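Local structure of CSE3 (Thermus thermophilus, 2Y8Y) at residues A[31-36]-A[63-68]; A[101-106]-A[198-203]; A[129-134]-A[146-151]. The protein cleaves CRISPR transcripts as an endoribonuclease, yielding crRNA that it retains after processing, and is probably part of the Cascade ribonucleoprotein complex. All coordinates share one frame; numbering follows the deposited sequence.

How the interactions relate
Read from the N terminus, the chain first closes a short loop at interaction 1, where 31-36 meets 63-68 and joins a helix to the sheet of the N-terminal ferredoxin-like unit. That loop is complete before strand 98-110 opens interaction 2, which spans about ninety residues to meet the glycine-containing loop 198-203. Nested within this span lies interaction 3, where helix 123-136 turns back against 146-151. Interactions 2 and 3 touch: Leu103 and Val200 pack on Leu130 and Arg133, so the helix and the loop pack together against the strand's sheet. Interactions 1 and 3 lie on opposite sides of the chain's centre, their own centres about 28 Å apart.

Interaction 1 of 3, residues A[31-36]-A[63-68]; sequences RTLSKA and VLVQTL. With nucleotides of chain B.
Leu33, on helix 26-34, leans on Val63 and Val65 of strand 62-67, an instance of helix-on-sheet packing in a ferredoxin-like fold. The helix lies in the connection between strands 5-12 and 49-52, and the four-stranded antiparallel sheet has the strand order 2-3-1-4 of the ferredoxin-like fold.

The apolar contact rests on one methyl group. CD1 of Leu33 lies 4.2 Å from CG2 of Val65 and 4.4 Å from CG1 of Val63, a light touch that reaches two residues on the same face of the strand. Leu33 sets CG anti to its carbonyl carbon (chi1 -61°) and continues extended at chi2, which carries the branch away from the helix toward the sheet; its axis is oblique to that of Val65. Leu10 and Trp50 on the flanking strands also touch Leu33, so the residue is buried among three strands.

Backbone hydrogen bonds hold each partner in its own element. Ala36 N donates to Leu33 O, while Val63 and Val65 pair with Leu10 and Thr8 of strand 5-12.

The contacts with RNA belong to the helix's other surface. Ser34 directs CB at the base of A18 of chain B, 3.7 Å from its C4, while its OG is bonded to His30 O. Arg31 packs along the ribose, and its NH1 makes a weak hydrogen bond to the hydroxyl of Tyr27, inferred to stabilise the transition state. A bend at chi3 (77°) turns one face of the guanidinium to the sugar, with O2' of A18 of chain B 3.5 Å above the plane of Arg31, over its centre.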
loop_
_atom_site.group_PDB
_atom_site.type_symbol
_atom_site.label_atom_id
_atom_site.label_comp_id
_atom_site.label_asym_id
_atom_site.label_seq_id
_atom_site.Cartn_x
_atom_site.Cartn_y
_atom_site.Cartn_z
ATOM N N ARG A 31 7.105 -7.101 11.028
ATOM C CA ARG A 31 8.217 -7.107 11.980
ATOM C C ARG A 31 9.557 -6.999 11.255
ATOM O O ARG A 31 10.432 -6.225 11.649
ATOM C CB ARG A 31 8.185 -8.359 12.858
ATOM C CG ARG A 31 6.975 -8.449 13.778
ATOM C CD ARG A 31 6.951 -9.770 14.540
ATOM N NE ARG A 31 7.894 -9.804 15.656
ATOM C CZ ARG A 31 7.579 -9.487 16.908
ATOM N NH1 ARG A 31 6.346 -9.107 17.206
ATOM N NH2 ARG A 31 8.496 -9.549 17.866
ATOM N N THR A 32 9.711 -7.776 10.186
ATOM C CA THR A 32 10.946 -7.754 9.407
ATOM C C THR A 32 11.209 -6.415 8.731
ATOM O O THR A 32 12.278 -5.822 8.898
ATOM C CB THR A 32 10.950 -8.853 8.341
ATOM O OG1 THR A 32 10.968 -10.129 8.981
ATOM C CG2 THR A 32 12.177 -8.722 7.442
ATOM N N LEU A 33 10.228 -5.922 7.981
ATOM C CA LEU A 33 10.437 -4.736 7.176
ATOM C C LEU A 33 10.696 -3.526 8.060
ATOM O O LEU A 33 11.477 -2.638 7.708
ATOM C CB LEU A 33 9.237 -4.500 6.254
ATOM C CG LEU A 33 8.958 -5.634 5.263
ATOM C CD1 LEU A 33 7.755 -5.229 4.415
ATOM C CD2 LEU A 33 10.183 -5.924 4.389
ATOM N N SER A 34 10.027 -3.486 9.209
ATOM C CA SER A 34 10.162 -2.356 10.128
ATOM C C SER A 34 11.602 -2.155 10.594
ATOM O O SER A 34 11.999 -1.042 10.942
ATOM C CB SER A 34 9.261 -2.533 11.353
ATOM O OG SER A 34 7.892 -2.425 11.005
ATOM N N LYS A 35 12.379 -3.233 10.603
ATOM C CA LYS A 35 13.766 -3.156 11.038
ATOM C C LYS A 35 14.588 -2.218 10.165
ATOM O O LYS A 35 15.538 -1.603 10.644
ATOM C CB LYS A 35 14.416 -4.542 11.047
ATOM C CG LYS A 35 13.786 -5.517 12.026
ATOM C CD LYS A 35 14.444 -6.882 11.946
ATOM C CE LYS A 35 13.685 -7.905 12.772
ATOM N NZ LYS A 35 14.352 -9.239 12.754
ATOM N N ALA A 36 14.234 -2.121 8.885
ATOM C CA ALA A 36 15.004 -1.307 7.939
ATOM C C ALA A 36 14.892 0.186 8.190
ATOM O O ALA A 36 15.711 0.963 7.714
ATOM C CB ALA A 36 14.603 -1.635 6.500
ATOM N N VAL A 63 8.045 -8.219 -3.136
ATOM C CA VAL A 63 7.487 -7.278 -2.173
ATOM C C VAL A 63 7.983 -5.886 -2.515
ATOM O O VAL A 63 9.189 -5.655 -2.613
ATOM C CB VAL A 63 7.891 -7.623 -0.731
ATOM C CG1 VAL A 63 7.375 -6.577 0.256
ATOM C CG2 VAL A 63 7.388 -9.002 -0.367
ATOM N N LEU A 64 7.051 -4.961 -2.712
ATOM C CA LEU A 64 7.383 -3.561 -2.937
ATOM C C LEU A 64 7.224 -2.800 -1.635
ATOM O O LEU A 64 6.166 -2.858 -1.003
ATOM C CB LEU A 64 6.475 -2.951 -4.007
ATOM C CG LEU A 64 6.724 -3.398 -5.450
ATOM C CD1 LEU A 64 6.773 -4.898 -5.551
ATOM C CD2 LEU A 64 5.662 -2.841 -6.380
ATOM N N VAL A 65 8.274 -2.095 -1.223
ATOM C CA VAL A 65 8.258 -1.377 0.046
ATOM C C VAL A 65 8.459 0.098 -0.195
ATOM O O VAL A 65 9.424 0.494 -0.847
ATOM C CB VAL A 65 9.403 -1.835 0.974
ATOM C CG1 VAL A 65 9.276 -1.159 2.337
ATOM C CG2 VAL A 65 9.424 -3.352 1.101
ATOM N N GLN A 66 7.564 0.915 0.342
ATOM C CA GLN A 66 7.734 2.356 0.305
ATOM C C GLN A 66 8.021 2.876 1.701
ATOM O O GLN A 66 7.321 2.539 2.672
ATOM C CB GLN A 66 6.467 3.024 -0.212
ATOM C CG GLN A 66 6.587 4.529 -0.279
ATOM C CD GLN A 66 5.342 5.161 -0.844
ATOM O OE1 GLN A 66 5.111 5.124 -2.054
ATOM N NE2 GLN A 66 4.509 5.727 0.030
ATOM N N THR A 67 9.063 3.692 1.801
ATOM C CA THR A 67 9.383 4.356 3.050
ATOM C C THR A 67 9.598 5.835 2.781
ATOM O O THR A 67 9.950 6.226 1.675
ATOM C CB THR A 67 10.639 3.755 3.704
ATOM O OG1 THR A 67 11.735 3.801 2.780
ATOM C CG2 THR A 67 10.402 2.305 4.102
ATOM N N LEU A 68 9.349 6.650 3.790
ATOM C CA LEU A 68 9.572 8.086 3.687
ATOM C C LEU A 68 11.015 8.455 4.009
ATOM O O LEU A 68 11.456 9.562 3.694
ATOM C CB LEU A 68 8.628 8.820 4.638
ATOM C CG LEU A 68 7.140 8.545 4.409
ATOM C CD1 LEU A 68 6.296 9.349 5.390
ATOM C CD2 LEU A 68 6.742 8.889 2.999
ATOM P P A B 18 1.930 -4.581 15.329
ATOM O OP1 A B 18 1.234 -5.096 14.138
ATOM O OP2 A B 18 1.596 -5.155 16.658
ATOM O "O5'" A B 18 3.503 -4.642 15.089
ATOM C "C5'" A B 18 4.425 -4.364 16.133
ATOM C "C4'" A B 18 5.787 -4.923 15.812
ATOM O "O4'" A B 18 6.382 -4.185 14.710
ATOM C "C3'" A B 18 6.832 -4.826 16.908
ATOM O "O3'" A B 18 6.685 -5.813 17.912
ATOM C "C2'" A B 18 8.130 -4.941 16.122
ATOM O "O2'" A B 18 8.372 -6.287 15.738
ATOM C "C1'" A B 18 7.786 -4.134 14.873
ATOM N N9 A B 18 8.192 -2.724 15.016
ATOM C C8 A B 18 7.410 -1.615 15.229
ATOM N N7 A B 18 8.098 -0.499 15.323
ATOM C C5 A B 18 9.421 -0.907 15.178
ATOM C C6 A B 18 10.648 -0.215 15.179
ATOM N N6 A B 18 10.759 1.105 15.349
ATOM N N1 A B 18 11.776 -0.935 14.998
ATOM C C2 A B 18 11.685 -2.259 14.832
ATOM N N3 A B 18 10.591 -3.017 14.809
ATOM C C4 A B 18 9.488 -2.275 14.990
#

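Interaction 2 of 3, residues A[101-106]-A[198-203]; sequences FRLRAN and RGVGPG. With nucleotides of chain B.
Leu103 and Val200 form the closely packed apolar part of this contact between strand 98-110 and the loop that follows helix 189-198. The two side chains meet at about a right angle, CD2 of Leu103 lying 4.0 Å from CB of Val200 and equally near its CG1. With CG anti to the backbone N (chi1 169°), Leu103 sends its branches toward the loop; Leu130 and Arg133 of helix 123-136 pack against the same pair.

Toward the partly exposed Pro202 the fit becomes polar and more open. The proline ring lies across Asn106, its CD 3.4 Å from Asn106 O and its CG 3.4 Å from Asn106 OD1, contacts of carbon with oxygen that are not hydrogen bonds. The amide's ND2 is instead held by Gln176 O. Between these two regions a water accepts a hydrogen bond from Asn106 N at 2.9 Å and donates to Val200 O and Pro202 O, each 2.8 Å away.

At the end of the helix, Arg198 reaches the RNA: NH1 makes a weak bond to OP1 of G16 of chain B, 3.1 Å long. Gly199 then breaks from the helix with positive phi. Residues 199-203 open the glycine-rich segment familiar in Cas6-type RAMP proteins. With no direct hydrogen bond across it, the contact rests on apolar burial and on one water that makes three hydrogen bonds, satisfying Asn106 N and two loop carbonyls where strand and loop do not pair directly.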
loop_
_atom_site.group_PDB
_atom_site.type_symbol
_atom_site.label_atom_id
_atom_site.label_comp_id
_atom_site.label_asym_id
_atom_site.label_seq_id
_atom_site.Cartn_x
_atom_site.Cartn_y
_atom_site.Cartn_z
ATOM N N PHE A 101 -2.923 3.493 -11.568
ATOM C CA PHE A 101 -2.694 3.200 -10.159
ATOM C C PHE A 101 -2.984 1.749 -9.810
ATOM O O PHE A 101 -3.724 1.048 -10.515
ATOM C CB PHE A 101 -3.527 4.113 -9.254
ATOM C CG PHE A 101 -4.981 3.730 -9.189
ATOM C CD1 PHE A 101 -5.880 4.209 -10.128
ATOM C CD2 PHE A 101 -5.441 2.868 -8.198
ATOM C CE1 PHE A 101 -7.225 3.839 -10.092
ATOM C CE2 PHE A 101 -6.786 2.488 -8.152
ATOM C CZ PHE A 101 -7.680 2.973 -9.092
ATOM N N ARG A 102 -2.382 1.321 -8.710
ATOM C CA ARG A 102 -2.659 0.029 -8.105
ATOM C C ARG A 102 -2.743 0.254 -6.604
ATOM O O ARG A 102 -1.937 1.002 -6.031
ATOM C CB ARG A 102 -1.540 -0.959 -8.447
ATOM C CG ARG A 102 -1.716 -2.346 -7.834
ATOM C CD ARG A 102 -0.673 -3.330 -8.339
ATOM N NE ARG A 102 -0.929 -3.671 -9.735
ATOM C CZ ARG A 102 -1.281 -4.882 -10.166
ATOM N NH1 ARG A 102 -1.408 -5.890 -9.315
ATOM N NH2 ARG A 102 -1.486 -5.091 -11.460
ATOM N N LEU A 103 -3.739 -0.367 -5.970
ATOM C CA LEU A 103 -3.918 -0.228 -4.531
ATOM C C LEU A 103 -4.561 -1.475 -3.979
ATOM O O LEU A 103 -5.691 -1.811 -4.353
ATOM C CB LEU A 103 -4.812 0.968 -4.183
ATOM C CG LEU A 103 -5.291 1.050 -2.724
ATOM C CD1 LEU A 103 -4.087 1.214 -1.766
ATOM C CD2 LEU A 103 -6.315 2.192 -2.544
ATOM N N ARG A 104 -3.854 -2.147 -3.076
ATOM C CA ARG A 104 -4.432 -3.260 -2.341
ATOM C C ARG A 104 -4.893 -2.711 -1.001
ATOM O O ARG A 104 -4.074 -2.232 -0.218
ATOM C CB ARG A 104 -3.389 -4.355 -2.120
ATOM C CG ARG A 104 -4.028 -5.706 -1.820
ATOM C CD ARG A 104 -2.991 -6.772 -1.476
ATOM N NE ARG A 104 -3.593 -8.099 -1.509
ATOM C CZ ARG A 104 -2.979 -9.207 -1.122
ATOM N NH1 ARG A 104 -1.740 -9.150 -0.646
ATOM N NH2 ARG A 104 -3.615 -10.372 -1.201
ATOM N N ALA A 105 -6.199 -2.766 -0.743
ATOM C CA ALA A 105 -6.792 -2.040 0.380
ATOM C C ALA A 105 -7.770 -2.888 1.159
ATOM O O ALA A 105 -8.122 -3.983 0.744
ATOM C CB ALA A 105 -7.517 -0.817 -0.121
ATOM N N ASN A 106 -8.191 -2.341 2.298
ATOM C CA ASN A 106 -9.229 -2.933 3.143
ATOM C C ASN A 106 -10.385 -1.948 3.238
ATOM O O ASN A 106 -10.480 -1.202 4.210
ATOM C CB ASN A 106 -8.633 -3.232 4.528
ATOM C CG ASN A 106 -9.646 -3.754 5.534
ATOM O OD1 ASN A 106 -9.713 -3.253 6.659
ATOM N ND2 ASN A 106 -10.410 -4.781 5.157
ATOM N N ARG A 198 1.005 8.848 2.909
ATOM C CA ARG A 198 0.287 8.282 4.049
ATOM C C ARG A 198 -0.220 6.888 3.771
ATOM O O ARG A 198 -0.288 6.059 4.677
ATOM C CB ARG A 198 -0.911 9.164 4.406
ATOM C CG ARG A 198 -1.896 8.532 5.421
ATOM C CD ARG A 198 -1.240 8.195 6.780
ATOM N NE ARG A 198 -0.683 9.398 7.395
ATOM C CZ ARG A 198 0.306 9.399 8.283
ATOM N NH1 ARG A 198 0.856 8.259 8.679
ATOM N NH2 ARG A 198 0.753 10.547 8.771
ATOM N N GLY A 199 -0.572 6.618 2.523
ATOM C CA GLY A 199 -1.288 5.391 2.216
ATOM C C GLY A 199 -2.783 5.595 2.368
ATOM O O GLY A 199 -3.241 6.638 2.846
ATOM N N VAL A 200 -3.539 4.588 1.951
ATOM C CA VAL A 200 -5.001 4.683 1.878
ATOM C C VAL A 200 -5.709 3.523 2.586
ATOM O O VAL A 200 -5.723 2.384 2.099
ATOM C CB VAL A 200 -5.465 4.732 0.414
ATOM C CG1 VAL A 200 -6.982 4.880 0.345
ATOM C CG2 VAL A 200 -4.790 5.893 -0.311
ATOM N N GLY A 201 -6.329 3.828 3.722
ATOM C CA GLY A 201 -7.179 2.861 4.408
ATOM C C GLY A 201 -6.450 2.018 5.442
ATOM O O GLY A 201 -5.230 2.112 5.601
ATOM N N PRO A 202 -7.191 1.172 6.160
ATOM C CA PRO A 202 -6.630 0.367 7.242
ATOM C C PRO A 202 -5.750 -0.780 6.748
ATOM O O PRO A 202 -5.673 -1.050 5.548
ATOM C CB PRO A 202 -7.870 -0.141 7.999
ATOM C CG PRO A 202 -9.030 0.059 7.086
ATOM C CD PRO A 202 -8.644 0.995 5.984
ATOM N N GLY A 203 -5.077 -1.439 7.685
ATOM C CA GLY A 203 -4.214 -2.562 7.347
ATOM C C GLY A 203 -2.826 -2.188 6.858
ATOM O O GLY A 203 -2.164 -3.008 6.222
ATOM P P G B 15 -6.722 8.124 7.323
ATOM O OP1 G B 15 -5.736 8.422 6.253
ATOM O OP2 G B 15 -7.658 6.994 7.126
ATOM O "O5'" G B 15 -5.978 7.941 8.713
ATOM C "C5'" G B 15 -4.960 8.839 9.107
ATOM C "C4'" G B 15 -4.480 8.552 10.503
ATOM O "O4'" G B 15 -5.586 8.602 11.445
ATOM C "C3'" G B 15 -3.902 7.178 10.749
ATOM O "O3'" G B 15 -2.621 6.998 10.182
ATOM C "C2'" G B 15 -3.917 7.132 12.266
ATOM O "O2'" G B 15 -2.935 8.004 12.799
ATOM C "C1'" G B 15 -5.297 7.740 12.538
ATOM N N9 G B 15 -6.318 6.681 12.597
ATOM C C8 G B 15 -7.225 6.278 11.646
ATOM N N7 G B 15 -7.916 5.235 12.028
ATOM C C5 G B 15 -7.413 4.923 13.278
ATOM C C6 G B 15 -7.764 3.890 14.180
ATOM O O6 G B 15 -8.619 3.021 14.045
ATOM N N1 G B 15 -6.993 3.933 15.344
ATOM C C2 G B 15 -6.001 4.846 15.597
ATOM N N2 G B 15 -5.365 4.724 16.775
ATOM N N3 G B 15 -5.671 5.821 14.773
ATOM C C4 G B 15 -6.413 5.790 13.635
ATOM P P G B 16 -2.086 5.522 9.824
ATOM O OP1 G B 16 -0.800 5.707 9.112
ATOM O OP2 G B 16 -3.188 4.783 9.143
ATOM O "O5'" G B 16 -1.840 4.871 11.248
ATOM C "C5'" G B 16 -0.836 5.365 12.116
ATOM C "C4'" G B 16 -0.819 4.607 13.420
ATOM O "O4'" G B 16 -2.115 4.693 14.064
ATOM C "C3'" G B 16 -0.569 3.109 13.328
ATOM O "O3'" G B 16 0.793 2.794 13.126
ATOM C "C2'" G B 16 -1.117 2.622 14.660
ATOM O "O2'" G B 16 -0.221 2.939 15.714
ATOM C "C1'" G B 16 -2.355 3.500 14.799
ATOM N N9 G B 16 -3.543 2.828 14.246
ATOM C C8 G B 16 -4.163 3.039 13.035
ATOM N N7 G B 16 -5.181 2.237 12.863
ATOM C C5 G B 16 -5.217 1.448 14.010
ATOM C C6 G B 16 -6.102 0.405 14.382
ATOM O O6 G B 16 -7.072 -0.056 13.759
ATOM N N1 G B 16 -5.781 -0.117 15.626
ATOM C C2 G B 16 -4.747 0.316 16.420
ATOM N N2 G B 16 -4.594 -0.314 17.601
ATOM N N3 G B 16 -3.912 1.289 16.080
ATOM C C4 G B 16 -4.209 1.807 14.873
HETATM O O HOH W 1 -6.472 -0.170 3.021
#

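Interaction 3 of 3, residues A[129-134]-A[146-151]; sequences WLERRL and RGPWVQ. With nucleotides of chain B.
Leu130 and Glu131, neighbours on helix 123-136, touch the turn of chain that leads into strand 150-160, and the two do so by quite different means.

The apolar part is a single meeting of methyls: CD2 of Leu130 stands 3.7 Å from CG2 of Val150. The side chains run past each other in opposite directions, and Val150 reaches the helix because CG2 is anti to its backbone N, leaving CG1 between N and the carbonyl carbon (chi1 65°). Phe180 and Leu141 border this contact from the sheet. Beside it a carboxylate rests on aliphatic carbon. Glu131, extended beyond CG, crosses Pro148 at about a right angle, with OE2 3.6 Å from both CB and CG of the ring. Trp149 is the centre of an inverse gamma turn closed by a weak bond from Val150 N to Pro148 O; the side chains of Pro148 and Val150, before and after it, both point toward the helix.

Ionic contacts occupy the side of the helix that faces the RNA. Arg132 takes OP1 of G14 of chain B at the edge of its guanidinium, in plane, through a nearly straight bond from NH1 (2.8 Å, 164°) and a weak one from NH2. Arg133 donates from NH2 to OP2 of G15 of chain B at 2.8 Å, while OP1 of G14 of chain B sits 3.0 Å above the Arg133 guanidinium plane, toward its rim. Two features position this arginine: its CG lies 3.4 Å above the centre of the Trp129 ring, and Glu136 forms a salt bridge with NE.

A helix laid on an antiparallel sheet, basic side turned to phosphates, is consistent with the second ferredoxin-like unit of the tandem architecture of Cas6-family endoribonucleases.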
loop_
_atom_site.group_PDB
_atom_site.type_symbol
_atom_site.label_atom_id
_atom_site.label_comp_id
_atom_site.label_asym_id
_atom_site.label_seq_id
_atom_site.Cartn_x
_atom_site.Cartn_y
_atom_site.Cartn_z
ATOM N N TRP A 129 -16.131 3.353 -2.004
ATOM C CA TRP A 129 -15.143 3.666 -0.991
ATOM C C TRP A 129 -13.870 4.190 -1.665
ATOM O O TRP A 129 -13.334 5.236 -1.279
ATOM C CB TRP A 129 -14.840 2.419 -0.156
ATOM C CG TRP A 129 -13.771 2.606 0.905
ATOM C CD1 TRP A 129 -13.974 3.036 2.181
ATOM C CD2 TRP A 129 -12.365 2.346 0.791
ATOM N NE1 TRP A 129 -12.790 3.065 2.872
ATOM C CE2 TRP A 129 -11.781 2.639 2.040
ATOM C CE3 TRP A 129 -11.537 1.905 -0.253
ATOM C CZ2 TRP A 129 -10.412 2.511 2.287
ATOM C CZ3 TRP A 129 -10.162 1.766 -0.005
ATOM C CH2 TRP A 129 -9.621 2.072 1.255
ATOM N N LEU A 130 -13.378 3.474 -2.670
ATOM C CA LEU A 130 -12.167 3.911 -3.370
ATOM C C LEU A 130 -12.375 5.314 -3.935
ATOM O O LEU A 130 -11.503 6.171 -3.803
ATOM C CB LEU A 130 -11.830 2.947 -4.502
ATOM C CG LEU A 130 -10.625 3.367 -5.342
ATOM C CD1 LEU A 130 -9.317 3.272 -4.543
ATOM C CD2 LEU A 130 -10.600 2.469 -6.539
ATOM N N GLU A 131 -13.523 5.552 -4.565
ATOM C CA GLU A 131 -13.777 6.868 -5.154
ATOM C C GLU A 131 -13.733 7.958 -4.097
ATOM O O GLU A 131 -13.148 9.033 -4.316
ATOM C CB GLU A 131 -15.118 6.894 -5.886
ATOM C CG GLU A 131 -15.107 6.070 -7.154
ATOM C CD GLU A 131 -16.491 5.853 -7.735
ATOM O OE1 GLU A 131 -17.482 5.978 -6.985
ATOM O OE2 GLU A 131 -16.578 5.527 -8.940
ATOM N N ARG A 132 -14.365 7.709 -2.957
ATOM C CA ARG A 132 -14.389 8.694 -1.884
ATOM C C ARG A 132 -12.986 8.934 -1.312
ATOM O O ARG A 132 -12.599 10.076 -1.079
ATOM C CB ARG A 132 -15.349 8.247 -0.769
ATOM C CG ARG A 132 -15.522 9.270 0.332
ATOM C CD ARG A 132 -16.449 8.782 1.447
ATOM N NE ARG A 132 -15.936 7.588 2.119
ATOM C CZ ARG A 132 -14.909 7.585 2.965
ATOM N NH1 ARG A 132 -14.271 8.711 3.258
ATOM N NH2 ARG A 132 -14.519 6.451 3.526
ATOM N N ARG A 133 -12.242 7.861 -1.069
ATOM C CA ARG A 133 -10.890 8.004 -0.539
ATOM C C ARG A 133 -10.018 8.799 -1.497
ATOM O O ARG A 133 -9.247 9.672 -1.071
ATOM C CB ARG A 133 -10.218 6.644 -0.291
ATOM C CG ARG A 133 -10.848 5.760 0.807
ATOM C CD ARG A 133 -10.926 6.432 2.170
ATOM N NE ARG A 133 -9.632 6.848 2.706
ATOM C CZ ARG A 133 -9.183 6.507 3.920
ATOM N NH1 ARG A 133 -9.893 5.704 4.702
ATOM N NH2 ARG A 133 -8.006 6.938 4.329
ATOM N N LEU A 134 -10.109 8.492 -2.784
ATOM C CA LEU A 134 -9.257 9.190 -3.757
ATOM C C LEU A 134 -9.647 10.659 -3.791
ATOM O O LEU A 134 -8.795 11.541 -3.771
ATOM C CB LEU A 134 -9.389 8.556 -5.149
ATOM C CG LEU A 134 -8.709 7.194 -5.287
ATOM C CD1 LEU A 134 -8.952 6.631 -6.674
ATOM C CD2 LEU A 134 -7.218 7.295 -4.999
ATOM N N ARG A 146 -18.822 3.444 -19.893
ATOM C CA ARG A 146 -19.386 2.289 -19.199
ATOM C C ARG A 146 -19.028 2.180 -17.719
ATOM O O ARG A 146 -19.198 1.119 -17.121
ATOM C CB ARG A 146 -19.005 0.993 -19.913
ATOM C CG ARG A 146 -19.816 0.711 -21.165
ATOM C CD ARG A 146 -19.374 -0.597 -21.780
ATOM N NE ARG A 146 -17.919 -0.693 -21.791
ATOM C CZ ARG A 146 -17.140 0.006 -22.606
ATOM N NH1 ARG A 146 -17.680 0.848 -23.477
ATOM N NH2 ARG A 146 -15.824 -0.139 -22.552
ATOM N N GLY A 147 -18.538 3.266 -17.129
ATOM C CA GLY A 147 -18.272 3.285 -15.702
ATOM C C GLY A 147 -16.906 3.836 -15.342
ATOM O O GLY A 147 -16.129 4.198 -16.221
ATOM N N PRO A 148 -16.610 3.908 -14.036
ATOM C CA PRO A 148 -15.301 4.401 -13.603
ATOM C C PRO A 148 -14.198 3.484 -14.103
ATOM O O PRO A 148 -14.417 2.287 -14.306
ATOM C CB PRO A 148 -15.394 4.357 -12.077
ATOM C CG PRO A 148 -16.435 3.347 -11.787
ATOM C CD PRO A 148 -17.431 3.455 -12.901
ATOM N N TRP A 149 -13.022 4.059 -14.321
ATOM C CA TRP A 149 -11.883 3.312 -14.811
ATOM C C TRP A 149 -11.170 2.611 -13.666
ATOM O O TRP A 149 -10.078 3.011 -13.246
ATOM C CB TRP A 149 -10.926 4.244 -15.548
ATOM C CG TRP A 149 -10.029 3.523 -16.472
ATOM C CD1 TRP A 149 -9.394 2.337 -16.242
ATOM C CD2 TRP A 149 -9.681 3.915 -17.801
ATOM N NE1 TRP A 149 -8.657 1.975 -17.343
ATOM C CE2 TRP A 149 -8.820 2.927 -18.317
ATOM C CE3 TRP A 149 -10.008 5.011 -18.604
ATOM C CZ2 TRP A 149 -8.280 3.001 -19.599
ATOM C CZ3 TRP A 149 -9.472 5.083 -19.875
ATOM C CH2 TRP A 149 -8.617 4.086 -20.360
ATOM N N VAL A 150 -11.810 1.571 -13.145
ATOM C CA VAL A 150 -11.216 0.772 -12.092
ATOM C C VAL A 150 -11.670 -0.671 -12.220
ATOM O O VAL A 150 -12.803 -0.940 -12.606
ATOM C CB VAL A 150 -11.548 1.296 -10.689
ATOM C CG1 VAL A 150 -13.049 1.192 -10.403
ATOM C CG2 VAL A 150 -10.725 0.542 -9.641
ATOM N N GLN A 151 -10.755 -1.583 -11.918
ATOM C CA GLN A 151 -11.050 -3.008 -11.871
ATOM C C GLN A 151 -10.708 -3.517 -10.488
ATOM O O GLN A 151 -9.738 -3.042 -9.865
ATOM C CB GLN A 151 -10.155 -3.808 -12.828
ATOM C CG GLN A 151 -9.949 -3.273 -14.229
ATOM C CD GLN A 151 -8.733 -3.916 -14.891
ATOM O OE1 GLN A 151 -7.621 -3.391 -14.814
ATOM N NE2 GLN A 151 -8.938 -5.071 -15.522
ATOM P P G B 14 -12.385 8.133 6.284
ATOM O OP1 G B 14 -12.024 8.214 4.855
ATOM O OP2 G B 14 -12.831 6.828 6.829
ATOM O "O5'" G B 14 -11.217 8.699 7.188
ATOM C "C5'" G B 14 -10.652 9.972 6.913
ATOM C "C4'" G B 14 -9.762 10.429 8.032
ATOM O "O4'" G B 14 -10.529 10.589 9.257
ATOM C "C3'" G B 14 -8.665 9.475 8.438
ATOM O "O3'" G B 14 -7.583 9.462 7.534
ATOM C "C2'" G B 14 -8.307 9.996 9.817
ATOM O "O2'" G B 14 -7.586 11.220 9.721
ATOM C "C1'" G B 14 -9.705 10.290 10.366
ATOM N N9 G B 14 -10.245 9.103 11.043
ATOM C C8 G B 14 -11.120 8.149 10.565
ATOM N N7 G B 14 -11.307 7.186 11.427
ATOM C C5 G B 14 -10.484 7.500 12.502
ATOM C C6 G B 14 -10.253 6.819 13.727
ATOM O O6 G B 14 -10.745 5.756 14.124
ATOM N N1 G B 14 -9.329 7.490 14.523
ATOM C C2 G B 14 -8.707 8.675 14.184
ATOM N N2 G B 14 -7.849 9.181 15.081
ATOM N N3 G B 14 -8.921 9.324 13.050
ATOM C C4 G B 14 -9.811 8.678 12.266
ATOM P P G B 15 -6.722 8.124 7.323
ATOM O OP1 G B 15 -5.736 8.422 6.253
ATOM O OP2 G B 15 -7.658 6.994 7.126
ATOM O "O5'" G B 15 -5.978 7.941 8.713
ATOM C "C5'" G B 15 -4.960 8.839 9.107
ATOM C "C4'" G B 15 -4.480 8.552 10.503
ATOM O "O4'" G B 15 -5.586 8.602 11.445
ATOM C "C3'" G B 15 -3.902 7.178 10.749
ATOM O "O3'" G B 15 -2.621 6.998 10.182
ATOM C "C2'" G B 15 -3.917 7.132 12.266
ATOM O "O2'" G B 15 -2.935 8.004 12.799
ATOM C "C1'" G B 15 -5.297 7.740 12.538
ATOM N N9 G B 15 -6.318 6.681 12.597
ATOM C C8 G B 15 -7.225 6.278 11.646
ATOM N N7 G B 15 -7.916 5.235 12.028
ATOM C C5 G B 15 -7.413 4.923 13.278
ATOM C C6 G B 15 -7.764 3.890 14.180
ATOM O O6 G B 15 -8.619 3.021 14.045
ATOM N N1 G B 15 -6.993 3.933 15.344
ATOM C C2 G B 15 -6.001 4.846 15.597
ATOM N N2 G B 15 -5.365 4.724 16.775
ATOM N N3 G B 15 -5.671 5.821 14.773
ATOM C C4 G B 15 -6.413 5.790 13.635
#